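Local coordinates for protein fructose-bisphosphate aldolase (Plasmodium falciparum, PDB 4TR9) that belongs to the class I fructose-bisphosphate aldolases, a family of enzymes built on the TIM-barrel fold, at residues K48-E56 / V316-K324; E195-I206 / L236-C247. One frame throughout, in Å; residues are numbered along the deposited sequence.

Interaction 1. Residues K48-E56 / V316-K324; sequences KRFDNIKLE and VLNTWQGKK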
loop_
_atom_site.group_PDB
_atom_site.type_symbol
_atom_site.label_atom_id
_atom_site.label_comp_id
_atom_site.label_asym_id
_atom_site.label_seq_id
_atom_site.Cartn_x
_atom_site.Cartn_y
_atom_site.Cartn_z
ATOM N N LYS A 48 -24.955 -31.732 -7.503
ATOM C CA LYS A 48 -25.926 -31.399 -6.468
ATOM C C LYS A 48 -27.223 -30.861 -7.067
ATOM O O LYS A 48 -28.258 -30.831 -6.403
ATOM C CB LYS A 48 -25.335 -30.382 -5.491
ATOM C CG LYS A 48 -24.071 -30.859 -4.795
ATOM C CD LYS A 48 -23.561 -29.831 -3.799
ATOM C CE LYS A 48 -22.285 -30.308 -3.124
ATOM N NZ LYS A 48 -22.482 -31.607 -2.423
ATOM N N ARG A 49 -27.159 -30.435 -8.325
ATOM C CA ARG A 49 -28.345 -29.980 -9.040
ATOM C C ARG A 49 -29.145 -31.168 -9.560
ATOM O O ARG A 49 -30.367 -31.212 -9.423
ATOM C CB ARG A 49 -27.956 -29.056 -10.196
ATOM C CG ARG A 49 -27.149 -27.848 -9.762
ATOM C CD ARG A 49 -27.924 -27.006 -8.767
ATOM N NE ARG A 49 -27.037 -26.204 -7.931
ATOM C CZ ARG A 49 -26.663 -26.544 -6.702
ATOM N NH1 ARG A 49 -25.849 -25.756 -6.012
ATOM N NH2 ARG A 49 -27.106 -27.670 -6.160
ATOM N N PHE A 50 -28.448 -32.133 -10.153
ATOM C CA PHE A 50 -29.095 -33.326 -10.683
ATOM C C PHE A 50 -29.674 -34.188 -9.564
ATOM O O PHE A 50 -30.654 -34.904 -9.765
ATOM C CB PHE A 50 -28.112 -34.144 -11.524
ATOM C CG PHE A 50 -27.814 -33.541 -12.869
ATOM C CD1 PHE A 50 -28.573 -32.492 -13.359
ATOM C CD2 PHE A 50 -26.779 -34.033 -13.647
ATOM C CE1 PHE A 50 -28.302 -31.938 -14.598
ATOM C CE2 PHE A 50 -26.503 -33.485 -14.888
ATOM C CZ PHE A 50 -27.267 -32.437 -15.363
ATOM N N ASP A 51 -29.062 -34.112 -8.385
ATOM C CA ASP A 51 -29.521 -34.879 -7.232
ATOM C C ASP A 51 -30.876 -34.389 -6.732
ATOM O O ASP A 51 -31.697 -35.179 -6.266
ATOM C CB ASP A 51 -28.495 -34.810 -6.098
ATOM C CG ASP A 51 -27.182 -35.479 -6.458
ATOM O OD1 ASP A 51 -27.197 -36.415 -7.284
ATOM O OD2 ASP A 51 -26.135 -35.066 -5.915
ATOM N N ASN A 52 -31.105 -33.083 -6.831
ATOM C CA ASN A 52 -32.353 -32.484 -6.370
ATOM C C ASN A 52 -33.548 -32.914 -7.214
ATOM O O ASN A 52 -34.651 -33.090 -6.697
ATOM C CB ASN A 52 -32.240 -30.959 -6.366
ATOM C CG ASN A 52 -31.204 -30.455 -5.380
ATOM O OD1 ASN A 52 -30.911 -31.110 -4.380
ATOM N ND2 ASN A 52 -30.645 -29.282 -5.658
ATOM N N ILE A 53 -33.323 -33.080 -8.513
ATOM C CA ILE A 53 -34.378 -33.523 -9.416
ATOM C C ILE A 53 -34.295 -35.025 -9.655
ATOM O O ILE A 53 -34.929 -35.551 -10.570
ATOM C CB ILE A 53 -34.311 -32.793 -10.770
ATOM C CG1 ILE A 53 -32.946 -33.010 -11.426
ATOM C CG2 ILE A 53 -34.595 -31.310 -10.588
ATOM C CD1 ILE A 53 -32.808 -32.352 -12.782
ATOM N N LYS A 54 -33.510 -35.703 -8.819
ATOM C CA LYS A 54 -33.323 -37.150 -8.903
ATOM C C LYS A 54 -32.843 -37.563 -10.291
ATOM O O LYS A 54 -33.594 -38.139 -11.077
ATOM C CB LYS A 54 -34.616 -37.889 -8.542
ATOM C CG LYS A 54 -34.808 -38.123 -7.048
ATOM C CD LYS A 54 -35.024 -36.822 -6.289
ATOM C CE LYS A 54 -34.897 -37.031 -4.790
ATOM N NZ LYS A 54 -35.045 -35.752 -4.042
ATOM N N LEU A 55 -31.583 -37.259 -10.576
ATOM C CA LEU A 55 -30.997 -37.532 -11.880
ATOM C C LEU A 55 -29.530 -37.910 -11.728
ATOM O O LEU A 55 -28.793 -37.275 -10.974
ATOM C CB LEU A 55 -31.145 -36.313 -12.793
ATOM C CG LEU A 55 -30.533 -36.404 -14.190
ATOM C CD1 LEU A 55 -31.192 -37.513 -14.994
ATOM C CD2 LEU A 55 -30.651 -35.068 -14.908
ATOM N N GLU A 56 -29.109 -38.949 -12.441
ATOM C CA GLU A 56 -27.727 -39.408 -12.366
ATOM C C GLU A 56 -26.790 -38.423 -13.063
ATOM O O GLU A 56 -27.101 -37.907 -14.138
ATOM C CB GLU A 56 -27.587 -40.811 -12.974
ATOM C CG GLU A 56 -27.995 -40.935 -14.441
ATOM C CD GLU A 56 -29.496 -41.079 -14.642
ATOM O OE1 GLU A 56 -30.266 -40.763 -13.710
ATOM O OE2 GLU A 56 -29.908 -41.516 -15.739
ATOM N N VAL A 316 -35.989 -24.338 -14.274
ATOM C CA VAL A 316 -35.791 -25.096 -15.504
ATOM C C VAL A 316 -35.508 -26.561 -15.195
ATOM O O VAL A 316 -36.099 -27.460 -15.795
ATOM C CB VAL A 316 -34.636 -24.518 -16.342
ATOM C CG1 VAL A 316 -34.383 -25.383 -17.566
ATOM C CG2 VAL A 316 -34.945 -23.089 -16.750
ATOM N N LEU A 317 -34.603 -26.790 -14.251
ATOM C CA LEU A 317 -34.248 -28.138 -13.823
ATOM C C LEU A 317 -35.448 -28.878 -13.239
ATOM O O LEU A 317 -35.629 -30.072 -13.484
ATOM C CB LEU A 317 -33.114 -28.085 -12.797
ATOM C CG LEU A 317 -31.710 -27.808 -13.339
ATOM C CD1 LEU A 317 -30.822 -27.222 -12.255
ATOM C CD2 LEU A 317 -31.103 -29.088 -13.888
ATOM N N ASN A 318 -36.265 -28.165 -12.471
ATOM C CA ASN A 318 -37.453 -28.753 -11.862
ATOM C C ASN A 318 -38.484 -29.167 -12.904
ATOM O O ASN A 318 -39.202 -30.151 -12.725
ATOM C CB ASN A 318 -38.085 -27.777 -10.869
ATOM C CG ASN A 318 -37.199 -27.509 -9.670
ATOM O OD1 ASN A 318 -36.491 -28.398 -9.196
ATOM N ND2 ASN A 318 -37.233 -26.278 -9.173
ATOM N N THR A 319 -38.555 -28.409 -13.993
ATOM C CA THR A 319 -39.497 -28.697 -15.066
ATOM C C THR A 319 -38.980 -29.824 -15.954
ATOM O O THR A 319 -39.733 -30.714 -16.351
ATOM C CB THR A 319 -39.764 -27.448 -15.927
ATOM O OG1 THR A 319 -40.219 -26.378 -15.090
ATOM C CG2 THR A 319 -40.815 -27.739 -16.985
ATOM N N TRP A 320 -37.687 -29.781 -16.253
ATOM C CA TRP A 320 -37.057 -30.764 -17.127
ATOM C C TRP A 320 -37.005 -32.150 -16.489
ATOM O O TRP A 320 -37.505 -33.120 -17.061
ATOM C CB TRP A 320 -35.649 -30.298 -17.501
ATOM C CG TRP A 320 -34.893 -31.257 -18.360
ATOM C CD1 TRP A 320 -35.323 -31.836 -19.519
ATOM C CD2 TRP A 320 -33.560 -31.736 -18.142
ATOM N NE1 TRP A 320 -34.343 -32.652 -20.031
ATOM C CE2 TRP A 320 -33.251 -32.608 -19.205
ATOM C CE3 TRP A 320 -32.601 -31.514 -17.149
ATOM C CZ2 TRP A 320 -32.023 -33.259 -19.302
ATOM C CZ3 TRP A 320 -31.383 -32.162 -17.248
ATOM C CH2 TRP A 320 -31.105 -33.024 -18.316
ATOM N N GLN A 321 -36.400 -32.230 -15.306
ATOM C CA GLN A 321 -36.266 -33.482 -14.559
ATOM C C GLN A 321 -35.586 -34.589 -15.365
ATOM O O GLN A 321 -35.896 -35.768 -15.197
ATOM C CB GLN A 321 -37.634 -33.968 -14.071
ATOM C CG GLN A 321 -38.158 -33.225 -12.853
ATOM C CD GLN A 321 -39.469 -33.793 -12.347
ATOM O OE1 GLN A 321 -40.191 -34.469 -13.081
ATOM N NE2 GLN A 321 -39.782 -33.524 -11.085
ATOM N N GLY A 322 -34.662 -34.201 -16.238
ATOM C CA GLY A 322 -33.882 -35.159 -17.002
ATOM C C GLY A 322 -34.675 -35.969 -18.010
ATOM O O GLY A 322 -34.237 -37.038 -18.433
ATOM N N LYS A 323 -35.842 -35.464 -18.399
ATOM C CA LYS A 323 -36.688 -36.166 -19.357
ATOM C C LYS A 323 -36.872 -35.360 -20.642
ATOM O O LYS A 323 -37.113 -34.154 -20.602
ATOM C CB LYS A 323 -38.048 -36.493 -18.733
ATOM C CG LYS A 323 -37.956 -37.396 -17.510
ATOM C CD LYS A 323 -39.304 -38.005 -17.151
ATOM C CE LYS A 323 -40.316 -36.942 -16.757
ATOM N NZ LYS A 323 -41.622 -37.545 -16.373
ATOM N N LYS A 324 -36.757 -36.043 -21.776
ATOM C CA LYS A 324 -36.829 -35.404 -23.087
ATOM C C LYS A 324 -38.205 -34.799 -23.362
ATOM O O LYS A 324 -38.324 -33.805 -24.081
ATOM C CB LYS A 324 -36.467 -36.415 -24.181
ATOM C CG LYS A 324 -36.550 -35.875 -25.602
ATOM C CD LYS A 324 -35.638 -34.676 -25.799
ATOM C CE LYS A 324 -35.836 -34.050 -27.171
ATOM N NZ LYS A 324 -35.014 -32.821 -27.350
#
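With chi1 at 58°, CG1 of Ile53 is tucked between its backbone N and carbonyl carbon, and a fully extended chi2 carries CD1 onward to Leu317 CD2, 3.8 Å away. The same rotation lays the CG2 branch against the backbone of the facing helix, with CG2 3.3 Å from Leu317 O, an oxygen already engaged by the amide of Gln321. Ile53 thus wedges into the last turn of helix 310-320, its side chain crossing that of Leu317 at about a right angle.

Leu317 branches in two directions: CD1 meets Arg49 CB, while CD2 reaches the edge of the Phe50 ring, 4.1 Å from CE1. In Leu55, CG points opposite the backbone N (chi1 178°), and CD2 comes 3.8 Å from Trp320 CZ3 while also resting over one face of the Phe50 ring, toward its rim. Helix 310-320 ends in a type I' turn from Trp320 to Lys323, which folds Gly322 CA over the centre of the indole, 3.3 Å above its plane. Such apolar packing joins helix 43-52 and the loop after it to the end of helix 310-320; these helices follow the neighbouring strands 35-39 and 303-308, as expected where a TIM barrel closes on itself.

Interaction 2. Residues E195-I206 / L236-C247; sequences EPEILADGPHSI and LKPNMVTAGYEC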
loop_
_atom_site.group_PDB
_atom_site.type_symbol
_atom_site.label_atom_id
_atom_site.label_comp_id
_atom_site.label_asym_id
_atom_site.label_seq_id
_atom_site.Cartn_x
_atom_site.Cartn_y
_atom_site.Cartn_z
ATOM N N GLU A 195 -14.911 -11.159 -10.332
ATOM C CA GLU A 195 -15.944 -11.536 -9.376
ATOM C C GLU A 195 -15.409 -11.622 -7.948
ATOM O O GLU A 195 -14.939 -12.676 -7.517
ATOM C CB GLU A 195 -16.576 -12.873 -9.776
ATOM C CG GLU A 195 -17.726 -13.313 -8.880
ATOM C CD GLU A 195 -18.290 -14.663 -9.275
ATOM O OE1 GLU A 195 -17.891 -15.187 -10.337
ATOM O OE2 GLU A 195 -19.129 -15.204 -8.524
ATOM N N PRO A 196 -15.462 -10.500 -7.215
ATOM C CA PRO A 196 -15.156 -10.487 -5.783
ATOM C C PRO A 196 -16.415 -10.702 -4.947
ATOM O O PRO A 196 -16.882 -9.775 -4.285
ATOM C CB PRO A 196 -14.586 -9.086 -5.569
ATOM C CG PRO A 196 -15.323 -8.249 -6.564
ATOM C CD PRO A 196 -15.628 -9.138 -7.751
ATOM N N GLU A 197 -16.959 -11.915 -4.982
ATOM C CA GLU A 197 -18.217 -12.198 -4.303
ATOM C C GLU A 197 -18.088 -12.154 -2.786
ATOM O O GLU A 197 -17.284 -12.874 -2.195
ATOM C CB GLU A 197 -18.765 -13.563 -4.722
ATOM C CG GLU A 197 -20.065 -13.929 -4.016
ATOM C CD GLU A 197 -20.553 -15.319 -4.364
ATOM O OE1 GLU A 197 -19.863 -16.020 -5.134
ATOM O OE2 GLU A 197 -21.629 -15.712 -3.866
ATOM N N ILE A 198 -18.893 -11.298 -2.166
ATOM C CA ILE A 198 -19.004 -11.261 -0.716
ATOM C C ILE A 198 -20.252 -12.022 -0.283
ATOM O O ILE A 198 -21.370 -11.645 -0.635
ATOM C CB ILE A 198 -19.066 -9.821 -0.187
ATOM C CG1 ILE A 198 -17.793 -9.058 -0.561
ATOM C CG2 ILE A 198 -19.260 -9.820 1.316
ATOM C CD1 ILE A 198 -17.772 -7.634 -0.065
ATOM N N LEU A 199 -20.054 -13.096 0.475
ATOM C CA LEU A 199 -21.161 -13.936 0.923
ATOM C C LEU A 199 -22.125 -13.173 1.826
ATOM O O LEU A 199 -21.706 -12.368 2.657
ATOM C CB LEU A 199 -20.630 -15.169 1.656
ATOM C CG LEU A 199 -19.768 -16.125 0.833
ATOM C CD1 LEU A 199 -19.378 -17.341 1.658
ATOM C CD2 LEU A 199 -20.498 -16.542 -0.433
ATOM N N ALA A 200 -23.417 -13.434 1.658
ATOM C CA ALA A 200 -24.439 -12.798 2.480
ATOM C C ALA A 200 -24.712 -13.617 3.738
ATOM O O ALA A 200 -25.646 -13.332 4.486
ATOM C CB ALA A 200 -25.719 -12.605 1.682
ATOM N N ASP A 201 -23.888 -14.637 3.964
ATOM C CA ASP A 201 -24.017 -15.484 5.143
ATOM C C ASP A 201 -23.675 -14.709 6.412
ATOM O O ASP A 201 -22.621 -14.081 6.502
ATOM C CB ASP A 201 -23.116 -16.715 5.018
ATOM C CG ASP A 201 -23.451 -17.562 3.804
ATOM O OD1 ASP A 201 -24.647 -17.665 3.459
ATOM O OD2 ASP A 201 -22.516 -18.126 3.194
ATOM N N GLY A 202 -24.575 -14.757 7.389
ATOM C CA GLY A 202 -24.382 -14.047 8.639
ATOM C C GLY A 202 -25.589 -13.209 9.012
ATOM O O GLY A 202 -26.535 -13.099 8.233
ATOM N N PRO A 203 -25.565 -12.617 10.215
ATOM C CA PRO A 203 -26.653 -11.778 10.719
ATOM C C PRO A 203 -26.374 -10.282 10.578
ATOM O O PRO A 203 -27.110 -9.471 11.140
ATOM C CB PRO A 203 -26.729 -12.175 12.194
ATOM C CG PRO A 203 -25.327 -12.694 12.536
ATOM C CD PRO A 203 -24.541 -12.835 11.249
ATOM N N HIS A 204 -25.327 -9.928 9.840
ATOM C CA HIS A 204 -24.942 -8.530 9.677
ATOM C C HIS A 204 -26.021 -7.733 8.953
ATOM O O HIS A 204 -26.730 -8.263 8.100
ATOM C CB HIS A 204 -23.619 -8.424 8.917
ATOM C CG HIS A 204 -23.681 -8.962 7.522
ATOM N ND1 HIS A 204 -23.386 -10.272 7.215
ATOM C CD2 HIS A 204 -24.003 -8.363 6.349
ATOM C CE1 HIS A 204 -23.524 -10.460 5.914
ATOM N NE2 HIS A 204 -23.898 -9.318 5.366
ATOM N N SER A 205 -26.138 -6.456 9.302
ATOM C CA SER A 205 -27.127 -5.583 8.683
ATOM C C SER A 205 -26.708 -5.204 7.267
ATOM O O SER A 205 -25.596 -5.510 6.833
ATOM C CB SER A 205 -27.336 -4.326 9.527
ATOM O OG SER A 205 -26.137 -3.580 9.635
ATOM N N ILE A 206 -27.605 -4.535 6.552
ATOM C CA ILE A 206 -27.348 -4.147 5.171
ATOM C C ILE A 206 -26.373 -2.968 5.115
ATOM O O ILE A 206 -25.689 -2.761 4.111
ATOM C CB ILE A 206 -28.666 -3.795 4.437
ATOM C CG1 ILE A 206 -28.432 -3.637 2.933
ATOM C CG2 ILE A 206 -29.314 -2.557 5.041
ATOM C CD1 ILE A 206 -29.707 -3.457 2.135
ATOM N N LEU A 236 -17.493 -6.348 -14.053
ATOM C CA LEU A 236 -17.498 -6.605 -12.618
ATOM C C LEU A 236 -18.677 -7.487 -12.233
ATOM O O LEU A 236 -19.814 -7.223 -12.624
ATOM C CB LEU A 236 -17.547 -5.290 -11.837
ATOM C CG LEU A 236 -17.547 -5.385 -10.309
ATOM C CD1 LEU A 236 -16.264 -6.026 -9.805
ATOM C CD2 LEU A 236 -17.744 -4.011 -9.687
ATOM N N LYS A 237 -18.404 -8.537 -11.465
ATOM C CA LYS A 237 -19.460 -9.420 -10.987
ATOM C C LYS A 237 -19.490 -9.453 -9.462
ATOM O O LYS A 237 -18.976 -10.385 -8.844
ATOM C CB LYS A 237 -19.279 -10.835 -11.546
ATOM C CG LYS A 237 -20.429 -11.783 -11.234
ATOM C CD LYS A 237 -20.242 -13.128 -11.915
ATOM C CE LYS A 237 -21.394 -14.070 -11.603
ATOM N NZ LYS A 237 -21.260 -15.369 -12.319
ATOM N N PRO A 238 -20.084 -8.421 -8.847
ATOM C CA PRO A 238 -20.175 -8.342 -7.391
ATOM C C PRO A 238 -21.511 -8.855 -6.878
ATOM O O PRO A 238 -22.391 -9.196 -7.670
ATOM C CB PRO A 238 -20.037 -6.847 -7.134
ATOM C CG PRO A 238 -20.768 -6.239 -8.299
ATOM C CD PRO A 238 -20.589 -7.189 -9.477
ATOM N N ASN A 239 -21.657 -8.908 -5.561
ATOM C CA ASN A 239 -22.932 -9.247 -4.951
ATOM C C ASN A 239 -23.752 -7.989 -4.712
ATOM O O ASN A 239 -23.195 -6.907 -4.527
ATOM C CB ASN A 239 -22.720 -9.990 -3.634
ATOM C CG ASN A 239 -21.956 -9.165 -2.618
ATOM O OD1 ASN A 239 -20.970 -8.506 -2.952
ATOM N ND2 ASN A 239 -22.416 -9.185 -1.373
ATOM N N MET A 240 -25.072 -8.127 -4.725
ATOM C CA MET A 240 -25.944 -7.012 -4.385
ATOM C C MET A 240 -25.775 -6.661 -2.913
ATOM O O MET A 240 -25.648 -7.548 -2.068
ATOM C CB MET A 240 -27.405 -7.346 -4.688
ATOM C CG MET A 240 -27.705 -7.557 -6.162
ATOM S SD MET A 240 -29.443 -7.943 -6.448
ATOM C CE MET A 240 -29.472 -8.081 -8.232
ATOM N N VAL A 241 -25.761 -5.368 -2.607
ATOM C CA VAL A 241 -25.640 -4.929 -1.224
ATOM C C VAL A 241 -26.930 -5.233 -0.472
ATOM O O VAL A 241 -27.902 -4.480 -0.547
ATOM C CB VAL A 241 -25.320 -3.428 -1.126
ATOM C CG1 VAL A 241 -25.238 -3.003 0.330
ATOM C CG2 VAL A 241 -24.015 -3.121 -1.844
ATOM N N THR A 242 -26.935 -6.356 0.237
ATOM C CA THR A 242 -28.108 -6.790 0.982
ATOM C C THR A 242 -27.755 -7.092 2.431
ATOM O O THR A 242 -26.582 -7.213 2.783
ATOM C CB THR A 242 -28.745 -8.047 0.358
ATOM O OG1 THR A 242 -27.832 -9.147 0.457
ATOM C CG2 THR A 242 -29.087 -7.809 -1.105
ATOM N N ALA A 243 -28.777 -7.218 3.270
ATOM C CA ALA A 243 -28.574 -7.623 4.652
ATOM C C ALA A 243 -28.206 -9.100 4.704
ATOM O O ALA A 243 -28.340 -9.815 3.710
ATOM C CB ALA A 243 -29.818 -7.351 5.481
ATOM N N GLY A 244 -27.738 -9.552 5.861
ATOM C CA GLY A 244 -27.371 -10.944 6.035
ATOM C C GLY A 244 -28.572 -11.866 5.960
ATOM O O GLY A 244 -29.710 -11.432 6.143
ATOM N N TYR A 245 -28.318 -13.143 5.688
ATOM C CA TYR A 245 -29.385 -14.134 5.601
ATOM C C TYR A 245 -30.040 -14.364 6.958
ATOM O O TYR A 245 -31.232 -14.656 7.040
ATOM C CB TYR A 245 -28.845 -15.456 5.049
ATOM C CG TYR A 245 -28.503 -15.416 3.575
ATOM C CD1 TYR A 245 -29.134 -14.523 2.718
ATOM C CD2 TYR A 245 -27.549 -16.274 3.040
ATOM C CE1 TYR A 245 -28.824 -14.485 1.371
ATOM C CE2 TYR A 245 -27.233 -16.244 1.694
ATOM C CZ TYR A 245 -27.873 -15.347 0.865
ATOM O OH TYR A 245 -27.560 -15.313 -0.476
ATOM N N GLU A 246 -29.254 -14.229 8.021
ATOM C CA GLU A 246 -29.763 -14.428 9.373
ATOM C C GLU A 246 -30.032 -13.100 10.074
ATOM O O GLU A 246 -30.291 -13.068 11.277
ATOM C CB GLU A 246 -28.783 -15.268 10.200
ATOM C CG GLU A 246 -28.759 -16.751 9.842
ATOM C CD GLU A 246 -28.024 -17.036 8.547
ATOM O OE1 GLU A 246 -27.133 -16.241 8.178
ATOM O OE2 GLU A 246 -28.336 -18.055 7.896
ATOM N N CYS A 247 -29.976 -12.007 9.320
ATOM C CA CYS A 247 -30.233 -10.684 9.881
ATOM C C CYS A 247 -31.699 -10.536 10.275
ATOM O O CYS A 247 -32.586 -11.077 9.615
ATOM C CB CYS A 247 -29.843 -9.588 8.889
ATOM S SG CYS A 247 -29.979 -7.910 9.551
HETATM O O HOH W 1 -18.799 -7.606 -4.213
HETATM O O HOH W 2 -24.882 -9.182 2.895
#
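Gly244 sits tightly against the chain at residues 202-204: its N gives a 2.8 Å hydrogen bond to His204 O, and its CA lies over one face of the His204 imidazole, 4.0 Å from the ring centroid. Gly202 O receives Glu246 N from above its carbonyl plane, and Tyr245 N bonds to Ala200 O. Farther along, Ile206 is pressed onto the backbone of residues 241-243, with CD1 3.4 Å from Val241 O.

Whereas these backbones meet closely, the side chains of Asp201, Tyr245 and Glu246 lie on the solvent side and touch by fewer atoms. Ala200 CB rests on one face of the Tyr245 ring, 3.8 Å from its centroid, while Asp201 OD1 stands at the edge of that ring. Glu246 bends at chi2 (75°), bringing OE1 back to Gly202 N at 3.1 Å.

Two waters bridge the segments, one donating to both Pro196 O and Asn239 OD1, the other between His204 NE2 and Thr242 O. At the buried end the extended chains of Glu195 and Lys237 run side by side and point the same way. Their salt bridge is long, 3.9 Å from OE1 to NZ. Both residues line the pocket holding 38D, to which each makes a weak hydrogen bond. Strands 191-198 and 235-236, joined through helix 206-226, form a beta-alpha-beta crossover, and the loops that follow them pair at the C-terminal rim of the barrel, where TIM-barrel enzymes carry their active sites.

Both contacts belong to one TIM barrel, yet they share no helix or strand and do not touch; their centres are 28 Å apart. Interaction 1 is peripheral, 23 Å from the centre of the chain, and joins a helix end and the loop after it to another helix end, mainly through apolar side chains, burying 362 Å² without a hydrogen bond between its segments. Interaction 2 lies nearer the centre, buries 936 Å² and relies heavily on backbone polar bonds and water bridges, as suits the end of a strand and the irregular loops that follow adjacent strands. Interaction 2 supplies two residues of the 38D pocket, whereas in interaction 1 the side chain of Arg49 stays about 6 Å from the ligand.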